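Cyclic UMP-AMP synthase (Rhodothermus marinus SG0.5JP17-172, PDB 6E0K) joins UTP and ATP into the cyclic dinucleotide 3',3'-cUAMP, the second messenger of a bacterial CBASS antiphage defence that ends in cell death. Local coordinates at residues Lys22-Ile27 / Val43-Ser48; Asp148-Met153 / Pro168-Glu173; Ser12-Thr17 / Thr189-Lys194. All coordinates share one frame; numbering follows the deposited sequence.

Contact 1 (Lys22-Ile27 / Val43-Ser48); sequences KTHESI and VYLQGS
Helix 18-32 packs on strand 42-45 of the nucleotidyltransferase sheet, just ahead of Q46, G47 and S48, which bind ATP; G47-S48 is the glycine-serine pair of the nucleotidyltransferase family. The helix segment runs nearly antiparallel to the strand, with axes 8.5 Å apart at 164°. H24 carries the contact. With CG anti to the backbone N (chi1 175°), its imidazole reaches the strand, and H24 NE2 donates to V43 O at 2.9 Å. The N-H points almost straight at the oxygen, which lies in the ring plane, yet the nitrogen sits above the carbonyl plane of V43 and not on a lone pair. One face of the same ring is covered by L45, whose CG lies 4.0 Å from the centroid of the H24 ring in a CH-pi contact. The methyl L45 CD2 reaches back to H24 CB at 3.6 Å. V43 CG1, anti to its own backbone N, touches H24 CD2 and meets I27 CG2 at 4.0 Å, the two branched side chains crossing at about a right angle. V43 O also accepts from R28 NH2, one helix residue beyond I27. Strand 61-68 continues the sheet beside Y44. The bond requires a proton on NE2; the nearby R28 guanidinium would probably disfavour a second one on the ring, whose rotation is fixed by the bond at its edge and the leucine over its face.

Contact 2 (Asp148-Met153 / Pro168-Glu173); sequences DYIEGM and PKLHYE
Three side-chain pairs, two crossing obliquely and one at about a right angle, join strand 150-157 to the first turn of helix 168-181, whose segments run at 115° to each other. At the polar pair, E151 and K169 cross obliquely. E151 holds CG anti to the backbone N (chi1 -172°) and K169 is extended beyond CG, so that K169 NZ meets E151 OE2 tip to tip at 3.1 Å, on the syn lone pair, in a salt bridge. The stronger partner of that ammonium is E42, which gives it two carboxylate partners. I150 and L170 cross at about a right angle, with I150 CG2 against L170 CD1 at 3.6 Å. M153, its CG in the crowded position between backbone N and carbonyl carbon, crosses P168 obliquely at the CG-CD side of its ring, with M153 CG 3.9 Å from P168 CD. A water bridges the backbones: it donates to E151 O over a short 2.4 Å and accepts a weak bond from L170 N. P168 also packs on Q46, which binds both nucleotides, and M153 lies near N166, which binds UTP. With two acidic partners, K169 is probably kept protonated, while the water weakly serves the L170 amide.

Contact 3 (Ser12-Thr17 / Thr189-Lys194); sequences SHQGAT and TIRMFK
An arginine of helix 186-202 grips the backbone of the loop that leads from helix 5-11 to helix 18-32, a long-range side-chain-to-backbone contact between the N-terminal region and the helical part of the enzyme. R191 comes side-on, its chain bent at chi3 (-55°), so that two nitrogens converge on one oxygen. R191 NE donates to S12 O at 2.7 Å, the nitrogen standing above the carbonyl plane. R191 NH2 reaches the same S12 O at 3.0 Å, nearly along the C=O axis but with a more bent N-H. S12 O lies close to the guanidinium plane, at its edge. Over one face of that group sits Q14, with Q14 CB 3.6 Å from R191 NE. Q14 is extended, its amide plane turned only 12° from the guanidinium, and its NE2 is bonded to N54. Backbone approach is close as well: S12 CA lies 3.8 Å from M192 N. A water donates to S12 OG at 2.8 Å and accepts weakly from R191 NH2, while S12 OG is also bonded to E9 O. The remaining R191 NH1 binds S52 O, and from the same helix K194, an ATP-binding residue, reaches T53 O. Held by the carbonyls of S12 and S52 and with Q14 over a face, the guanidinium is fixed in rotation, and its charge probably polarises the S12 carbonyl, which takes two donors at once.

From the N terminus, the chain passes helix 5-11 and the loop 12-17, where contact 3 opens a loop that closes only at helix 186-202, 172 residues later. Contacts 1 and 2 both nest inside it, in series: contact 1 closes the short loop from helix 18-32 to strand 42-45, and contact 2 later closes the one from strand 150-157 to helix 168-181. These two reach the same sheet and touch each other, Y44 packing on P168 and K169. Contacts 1 and 3 meet where S48 CB approaches K194 NZ, both residues binding ATP. Contacts 2 and 3 do not touch, but their helices 168-181 and 186-202 follow each other in the chain.

Contact 1 (Lys22-Ile27 / Val43-Ser48)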
loop_
_atom_site.group_PDB
_atom_site.type_symbol
_atom_site.label_atom_id
_atom_site.label_comp_id
_atom_site.label_asym_id
_atom_site.label_seq_id
_atom_site.Cartn_x
_atom_site.Cartn_y
_atom_site.Cartn_z
ATOM N N LYS A 22 6.254 16.196 -6.047
ATOM C CA LYS A 22 5.845 17.132 -7.090
ATOM C C LYS A 22 4.813 16.517 -8.018
ATOM O O LYS A 22 3.962 17.242 -8.553
ATOM C CB LYS A 22 7.048 17.591 -7.913
ATOM C CG LYS A 22 8.109 18.317 -7.120
ATOM C CD LYS A 22 7.541 19.497 -6.413
ATOM C CE LYS A 22 7.153 20.578 -7.390
ATOM N NZ LYS A 22 7.145 21.895 -6.702
ATOM N N THR A 23 4.876 15.199 -8.228
ATOM C CA THR A 23 3.841 14.525 -9.010
ATOM C C THR A 23 2.490 14.666 -8.329
ATOM O O THR A 23 1.476 14.984 -8.967
ATOM C CB THR A 23 4.207 13.047 -9.195
ATOM O OG1 THR A 23 5.490 12.953 -9.823
ATOM C CG2 THR A 23 3.170 12.318 -10.064
ATOM N N HIS A 24 2.466 14.442 -7.016
ATOM C CA HIS A 24 1.257 14.642 -6.224
ATOM C C HIS A 24 0.740 16.074 -6.361
ATOM O O HIS A 24 -0.453 16.304 -6.636
ATOM C CB HIS A 24 1.592 14.290 -4.770
ATOM C CG HIS A 24 0.488 14.548 -3.801
ATOM N ND1 HIS A 24 0.717 14.745 -2.456
ATOM C CD2 HIS A 24 -0.858 14.582 -3.965
ATOM C CE1 HIS A 24 -0.438 14.917 -1.837
ATOM N NE2 HIS A 24 -1.407 14.836 -2.732
ATOM N N GLU A 25 1.635 17.052 -6.198
ATOM C CA GLU A 25 1.235 18.451 -6.291
ATOM C C GLU A 25 0.742 18.787 -7.688
ATOM O O GLU A 25 -0.181 19.589 -7.842
ATOM C CB GLU A 25 2.408 19.354 -5.901
ATOM C CG GLU A 25 2.845 19.167 -4.449
ATOM C CD GLU A 25 4.103 19.949 -4.090
ATOM O OE1 GLU A 25 4.617 20.699 -4.947
ATOM O OE2 GLU A 25 4.574 19.811 -2.939
ATOM N N SER A 26 1.314 18.148 -8.711
ATOM C CA SER A 26 0.843 18.365 -10.080
ATOM C C SER A 26 -0.589 17.873 -10.277
ATOM O O SER A 26 -1.427 18.597 -10.829
ATOM C CB SER A 26 1.788 17.673 -11.065
ATOM O OG SER A 26 1.373 17.889 -12.404
ATOM N N ILE A 27 -0.885 16.632 -9.865
ATOM C CA ILE A 27 -2.258 16.130 -9.961
ATOM C C ILE A 27 -3.214 17.046 -9.206
ATOM O O ILE A 27 -4.305 17.376 -9.697
ATOM C CB ILE A 27 -2.340 14.687 -9.438
ATOM C CG1 ILE A 27 -1.438 13.748 -10.263
ATOM C CG2 ILE A 27 -3.798 14.217 -9.430
ATOM C CD1 ILE A 27 -1.910 13.547 -11.690
ATOM N N VAL A 43 -6.925 14.864 -2.758
ATOM C CA VAL A 43 -5.875 14.198 -3.507
ATOM C C VAL A 43 -4.769 13.882 -2.519
ATOM O O VAL A 43 -4.214 14.799 -1.897
ATOM C CB VAL A 43 -5.340 15.077 -4.652
ATOM C CG1 VAL A 43 -4.342 14.296 -5.504
ATOM C CG2 VAL A 43 -6.491 15.617 -5.488
ATOM N N TYR A 44 -4.453 12.601 -2.358
ATOM C CA TYR A 44 -3.394 12.217 -1.442
ATOM C C TYR A 44 -2.625 11.031 -2.002
ATOM O O TYR A 44 -3.055 10.371 -2.950
ATOM C CB TYR A 44 -3.944 11.923 -0.035
ATOM C CG TYR A 44 -4.968 10.811 0.099
ATOM C CD1 TYR A 44 -6.328 11.069 -0.057
ATOM C CD2 TYR A 44 -4.576 9.512 0.428
ATOM C CE1 TYR A 44 -7.274 10.052 0.098
ATOM C CE2 TYR A 44 -5.513 8.489 0.579
ATOM C CZ TYR A 44 -6.854 8.769 0.407
ATOM O OH TYR A 44 -7.783 7.763 0.567
ATOM N N LEU A 45 -1.441 10.789 -1.434
ATOM C CA LEU A 45 -0.630 9.670 -1.873
ATOM C C LEU A 45 -0.909 8.440 -1.035
ATOM O O LEU A 45 -1.273 8.535 0.136
ATOM C CB LEU A 45 0.865 9.982 -1.775
ATOM C CG LEU A 45 1.337 11.056 -2.732
ATOM C CD1 LEU A 45 2.854 11.057 -2.755
ATOM C CD2 LEU A 45 0.760 10.808 -4.130
ATOM N N GLN A 46 -0.711 7.281 -1.649
ATOM C CA GLN A 46 -0.676 6.030 -0.917
ATOM C C GLN A 46 0.561 5.278 -1.376
ATOM O O GLN A 46 1.414 5.842 -2.085
ATOM C CB GLN A 46 -1.961 5.220 -1.132
ATOM C CG GLN A 46 -2.168 4.692 -2.555
ATOM C CD GLN A 46 -3.315 3.680 -2.615
ATOM O OE1 GLN A 46 -3.586 2.980 -1.638
ATOM N NE2 GLN A 46 -3.978 3.596 -3.765
ATOM N N GLY A 47 0.690 4.020 -0.966
ATOM C CA GLY A 47 1.798 3.275 -1.527
ATOM C C GLY A 47 3.124 3.628 -0.879
ATOM O O GLY A 47 3.199 4.281 0.163
ATOM N N SER A 48 4.189 3.196 -1.549
ATOM C CA SER A 48 5.508 3.226 -0.924
ATOM C C SER A 48 5.964 4.652 -0.629
ATOM O O SER A 48 6.516 4.917 0.445
ATOM C CB SER A 48 6.525 2.501 -1.804
ATOM O OG SER A 48 6.738 3.196 -3.016
#

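Contact 2 (Asp148-Met153 / Pro168-Glu173)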
loop_
_atom_site.group_PDB
_atom_site.type_symbol
_atom_site.label_atom_id
_atom_site.label_comp_id
_atom_site.label_asym_id
_atom_site.label_seq_id
_atom_site.Cartn_x
_atom_site.Cartn_y
_atom_site.Cartn_z
ATOM N N ASP A 148 -19.935 6.681 14.482
ATOM C CA ASP A 148 -19.302 5.395 14.780
ATOM C C ASP A 148 -19.198 4.613 13.476
ATOM O O ASP A 148 -20.075 3.818 13.134
ATOM C CB ASP A 148 -20.118 4.653 15.837
ATOM C CG ASP A 148 -19.503 3.318 16.262
ATOM O OD1 ASP A 148 -18.415 2.944 15.781
ATOM O OD2 ASP A 148 -20.138 2.631 17.091
ATOM N N TYR A 149 -18.126 4.858 12.726
ATOM C CA TYR A 149 -17.861 4.112 11.507
ATOM C C TYR A 149 -16.368 4.150 11.242
ATOM O O TYR A 149 -15.644 4.992 11.780
ATOM C CB TYR A 149 -18.626 4.677 10.299
ATOM C CG TYR A 149 -18.286 6.113 9.963
ATOM C CD1 TYR A 149 -17.210 6.433 9.129
ATOM C CD2 TYR A 149 -19.056 7.148 10.463
ATOM C CE1 TYR A 149 -16.922 7.766 8.813
ATOM C CE2 TYR A 149 -18.772 8.470 10.159
ATOM C CZ TYR A 149 -17.712 8.771 9.342
ATOM O OH TYR A 149 -17.458 10.095 9.053
ATOM N N ILE A 150 -15.922 3.240 10.391
ATOM C CA ILE A 150 -14.538 3.188 9.938
ATOM C C ILE A 150 -14.507 3.670 8.497
ATOM O O ILE A 150 -15.285 3.198 7.658
ATOM C CB ILE A 150 -13.967 1.769 10.087
ATOM C CG1 ILE A 150 -13.963 1.379 11.565
ATOM C CG2 ILE A 150 -12.550 1.698 9.516
ATOM C CD1 ILE A 150 -13.635 -0.060 11.815
ATOM N N GLU A 151 -13.615 4.614 8.206
ATOM C CA GLU A 151 -13.586 5.256 6.900
ATOM C C GLU A 151 -12.561 4.582 6.004
ATOM O O GLU A 151 -11.397 4.407 6.399
ATOM C CB GLU A 151 -13.265 6.747 7.005
ATOM C CG GLU A 151 -13.437 7.459 5.669
ATOM C CD GLU A 151 -12.811 8.838 5.647
ATOM O OE1 GLU A 151 -13.200 9.673 6.486
ATOM O OE2 GLU A 151 -11.933 9.079 4.793
ATOM N N GLY A 152 -12.998 4.215 4.804
ATOM C CA GLY A 152 -12.144 3.791 3.719
ATOM C C GLY A 152 -12.543 4.513 2.449
ATOM O O GLY A 152 -13.036 5.640 2.476
ATOM N N MET A 153 -12.320 3.844 1.323
ATOM C CA MET A 153 -12.770 4.361 0.042
ATOM C C MET A 153 -13.120 3.176 -0.838
ATOM O O MET A 153 -12.760 2.032 -0.547
ATOM C CB MET A 153 -11.711 5.264 -0.618
ATOM C CG MET A 153 -10.315 4.662 -0.713
ATOM S SD MET A 153 -10.167 3.459 -2.052
ATOM C CE MET A 153 -8.446 3.695 -2.541
ATOM N N PRO A 168 -6.505 3.073 2.688
ATOM C CA PRO A 168 -5.119 3.576 2.657
ATOM C C PRO A 168 -4.784 4.537 3.784
ATOM O O PRO A 168 -3.630 4.561 4.244
ATOM C CB PRO A 168 -5.028 4.263 1.287
ATOM C CG PRO A 168 -6.445 4.679 0.988
ATOM C CD PRO A 168 -7.299 3.570 1.544
ATOM N N LYS A 169 -5.747 5.341 4.247
ATOM C CA LYS A 169 -5.441 6.258 5.339
ATOM C C LYS A 169 -5.114 5.500 6.618
ATOM O O LYS A 169 -4.226 5.912 7.374
ATOM C CB LYS A 169 -6.608 7.211 5.574
ATOM C CG LYS A 169 -6.923 8.090 4.384
ATOM C CD LYS A 169 -8.059 9.022 4.727
ATOM C CE LYS A 169 -8.358 9.968 3.569
ATOM N NZ LYS A 169 -9.522 10.848 3.880
ATOM N N LEU A 170 -5.837 4.409 6.891
ATOM C CA LEU A 170 -5.543 3.615 8.079
ATOM C C LEU A 170 -4.238 2.853 7.922
ATOM O O LEU A 170 -3.480 2.710 8.890
ATOM C CB LEU A 170 -6.678 2.641 8.372
ATOM C CG LEU A 170 -7.959 3.332 8.813
ATOM C CD1 LEU A 170 -9.036 2.286 9.023
ATOM C CD2 LEU A 170 -7.705 4.115 10.077
ATOM N N HIS A 171 -3.967 2.345 6.718
ATOM C CA HIS A 171 -2.660 1.746 6.442
ATOM C C HIS A 171 -1.541 2.721 6.799
ATOM O O HIS A 171 -0.595 2.365 7.510
ATOM C CB HIS A 171 -2.577 1.324 4.970
ATOM C CG HIS A 171 -1.272 0.694 4.588
ATOM N ND1 HIS A 171 -1.092 -0.669 4.535
ATOM C CD2 HIS A 171 -0.084 1.245 4.237
ATOM C CE1 HIS A 171 0.151 -0.936 4.175
ATOM N NE2 HIS A 171 0.781 0.208 3.981
ATOM N N TYR A 172 -1.659 3.971 6.344
ATOM C CA TYR A 172 -0.630 4.967 6.635
ATOM C C TYR A 172 -0.546 5.270 8.126
ATOM O O TYR A 172 0.543 5.282 8.717
ATOM C CB TYR A 172 -0.901 6.251 5.844
ATOM C CG TYR A 172 0.006 7.353 6.289
ATOM C CD1 TYR A 172 1.357 7.300 5.994
ATOM C CD2 TYR A 172 -0.471 8.428 7.025
ATOM C CE1 TYR A 172 2.208 8.303 6.405
ATOM C CE2 TYR A 172 0.374 9.437 7.439
ATOM C CZ TYR A 172 1.721 9.354 7.133
ATOM O OH TYR A 172 2.589 10.349 7.531
ATOM N N GLU A 173 -1.695 5.530 8.748
ATOM C CA GLU A 173 -1.744 5.901 10.156
ATOM C C GLU A 173 -1.110 4.827 11.033
ATOM O O GLU A 173 -0.328 5.123 11.944
ATOM C CB GLU A 173 -3.213 6.119 10.519
ATOM C CG GLU A 173 -3.539 6.474 11.920
ATOM C CD GLU A 173 -5.042 6.624 12.082
ATOM O OE1 GLU A 173 -5.638 5.940 12.946
ATOM O OE2 GLU A 173 -5.618 7.403 11.295
HETATM O O HOH W 1 -8.996 4.724 6.201
#

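Contact 3 (Ser12-Thr17 / Thr189-Lys194)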
loop_
_atom_site.group_PDB
_atom_site.type_symbol
_atom_site.label_atom_id
_atom_site.label_comp_id
_atom_site.label_asym_id
_atom_site.label_seq_id
_atom_site.Cartn_x
_atom_site.Cartn_y
_atom_site.Cartn_z
ATOM N N SER A 12 18.680 -0.519 3.715
ATOM C CA SER A 12 17.638 0.219 4.421
ATOM C C SER A 12 17.403 1.622 3.866
ATOM O O SER A 12 16.463 2.286 4.317
ATOM C CB SER A 12 17.967 0.331 5.912
ATOM O OG SER A 12 18.918 1.375 6.149
ATOM N N HIS A 13 18.223 2.097 2.929
ATOM C CA HIS A 13 18.067 3.473 2.464
ATOM C C HIS A 13 16.750 3.682 1.723
ATOM O O HIS A 13 16.265 2.811 1.001
ATOM C CB HIS A 13 19.212 3.864 1.543
ATOM C CG HIS A 13 20.532 3.935 2.235
ATOM N ND1 HIS A 13 21.721 4.091 1.551
ATOM C CD2 HIS A 13 20.856 3.888 3.549
ATOM C CE1 HIS A 13 22.720 4.119 2.414
ATOM N NE2 HIS A 13 22.224 4.006 3.633
ATOM N N GLN A 14 16.203 4.882 1.876
ATOM C CA GLN A 14 15.008 5.280 1.153
ATOM C C GLN A 14 15.388 5.955 -0.158
ATOM O O GLN A 14 16.347 6.729 -0.219
ATOM C CB GLN A 14 14.177 6.231 2.012
ATOM C CG GLN A 14 12.753 6.466 1.490
ATOM C CD GLN A 14 11.996 7.502 2.289
ATOM O OE1 GLN A 14 12.459 7.979 3.340
ATOM N NE2 GLN A 14 10.815 7.856 1.803
ATOM N N GLY A 15 14.639 5.649 -1.212
ATOM C CA GLY A 15 14.753 6.419 -2.434
ATOM C C GLY A 15 14.305 7.857 -2.239
ATOM O O GLY A 15 13.570 8.205 -1.303
ATOM N N ALA A 16 14.758 8.714 -3.147
ATOM C CA ALA A 16 14.358 10.110 -3.084
ATOM C C ALA A 16 12.852 10.234 -3.280
ATOM O O ALA A 16 12.232 9.431 -3.982
ATOM C CB ALA A 16 15.085 10.922 -4.151
ATOM N N THR A 17 12.262 11.256 -2.653
ATOM C CA THR A 17 10.822 11.475 -2.746
ATOM C C THR A 17 10.440 12.822 -3.337
ATOM O O THR A 17 9.243 13.097 -3.450
ATOM C CB THR A 17 10.148 11.360 -1.370
ATOM O OG1 THR A 17 10.622 12.401 -0.506
ATOM C CG2 THR A 17 10.417 9.998 -0.737
ATOM N N THR A 189 13.432 -0.943 8.338
ATOM C CA THR A 189 13.462 -2.400 8.283
ATOM C C THR A 189 12.667 -2.915 7.091
ATOM O O THR A 189 13.106 -3.844 6.401
ATOM C CB THR A 189 12.936 -2.984 9.600
ATOM O OG1 THR A 189 13.827 -2.601 10.661
ATOM C CG2 THR A 189 12.899 -4.512 9.535
ATOM N N ILE A 190 11.498 -2.324 6.823
ATOM C CA ILE A 190 10.751 -2.681 5.621
ATOM C C ILE A 190 11.619 -2.495 4.389
ATOM O O ILE A 190 11.681 -3.363 3.509
ATOM C CB ILE A 190 9.468 -1.844 5.508
ATOM C CG1 ILE A 190 8.463 -2.244 6.592
ATOM C CG2 ILE A 190 8.850 -2.018 4.126
ATOM C CD1 ILE A 190 7.271 -1.278 6.623
ATOM N N ARG A 191 12.309 -1.358 4.309
ATOM C CA ARG A 191 13.112 -1.091 3.122
ATOM C C ARG A 191 14.268 -2.070 3.010
ATOM O O ARG A 191 14.587 -2.529 1.909
ATOM C CB ARG A 191 13.618 0.355 3.137
ATOM C CG ARG A 191 12.447 1.353 3.105
ATOM C CD ARG A 191 12.911 2.790 2.870
ATOM N NE ARG A 191 13.917 3.202 3.847
ATOM C CZ ARG A 191 13.693 4.007 4.885
ATOM N NH1 ARG A 191 12.496 4.544 5.094
ATOM N NH2 ARG A 191 14.701 4.295 5.714
ATOM N N MET A 192 14.900 -2.400 4.141
ATOM C CA MET A 192 15.956 -3.412 4.154
ATOM C C MET A 192 15.467 -4.723 3.552
ATOM O O MET A 192 16.121 -5.298 2.678
ATOM C CB MET A 192 16.440 -3.635 5.581
ATOM C CG MET A 192 17.512 -4.731 5.676
ATOM S SD MET A 192 17.852 -5.210 7.378
ATOM C CE MET A 192 16.328 -6.050 7.829
ATOM N N PHE A 193 14.300 -5.199 3.987
ATOM C CA PHE A 193 13.806 -6.461 3.449
ATOM C C PHE A 193 13.377 -6.330 1.989
ATOM O O PHE A 193 13.582 -7.260 1.202
ATOM C CB PHE A 193 12.667 -6.995 4.315
ATOM C CG PHE A 193 13.142 -7.665 5.568
ATOM C CD1 PHE A 193 13.931 -8.810 5.504
ATOM C CD2 PHE A 193 12.793 -7.167 6.816
ATOM C CE1 PHE A 193 14.377 -9.434 6.663
ATOM C CE2 PHE A 193 13.217 -7.802 7.984
ATOM C CZ PHE A 193 14.027 -8.937 7.899
ATOM N N LYS A 194 12.784 -5.195 1.603
ATOM C CA LYS A 194 12.484 -4.979 0.188
ATOM C C LYS A 194 13.741 -5.041 -0.668
ATOM O O LYS A 194 13.743 -5.648 -1.744
ATOM C CB LYS A 194 11.782 -3.629 -0.012
ATOM C CG LYS A 194 10.327 -3.631 0.351
ATOM C CD LYS A 194 9.782 -2.230 0.108
ATOM C CE LYS A 194 8.301 -2.132 0.247
ATOM N NZ LYS A 194 7.918 -0.840 -0.424
HETATM O O HOH W 2 17.646 3.756 6.842
#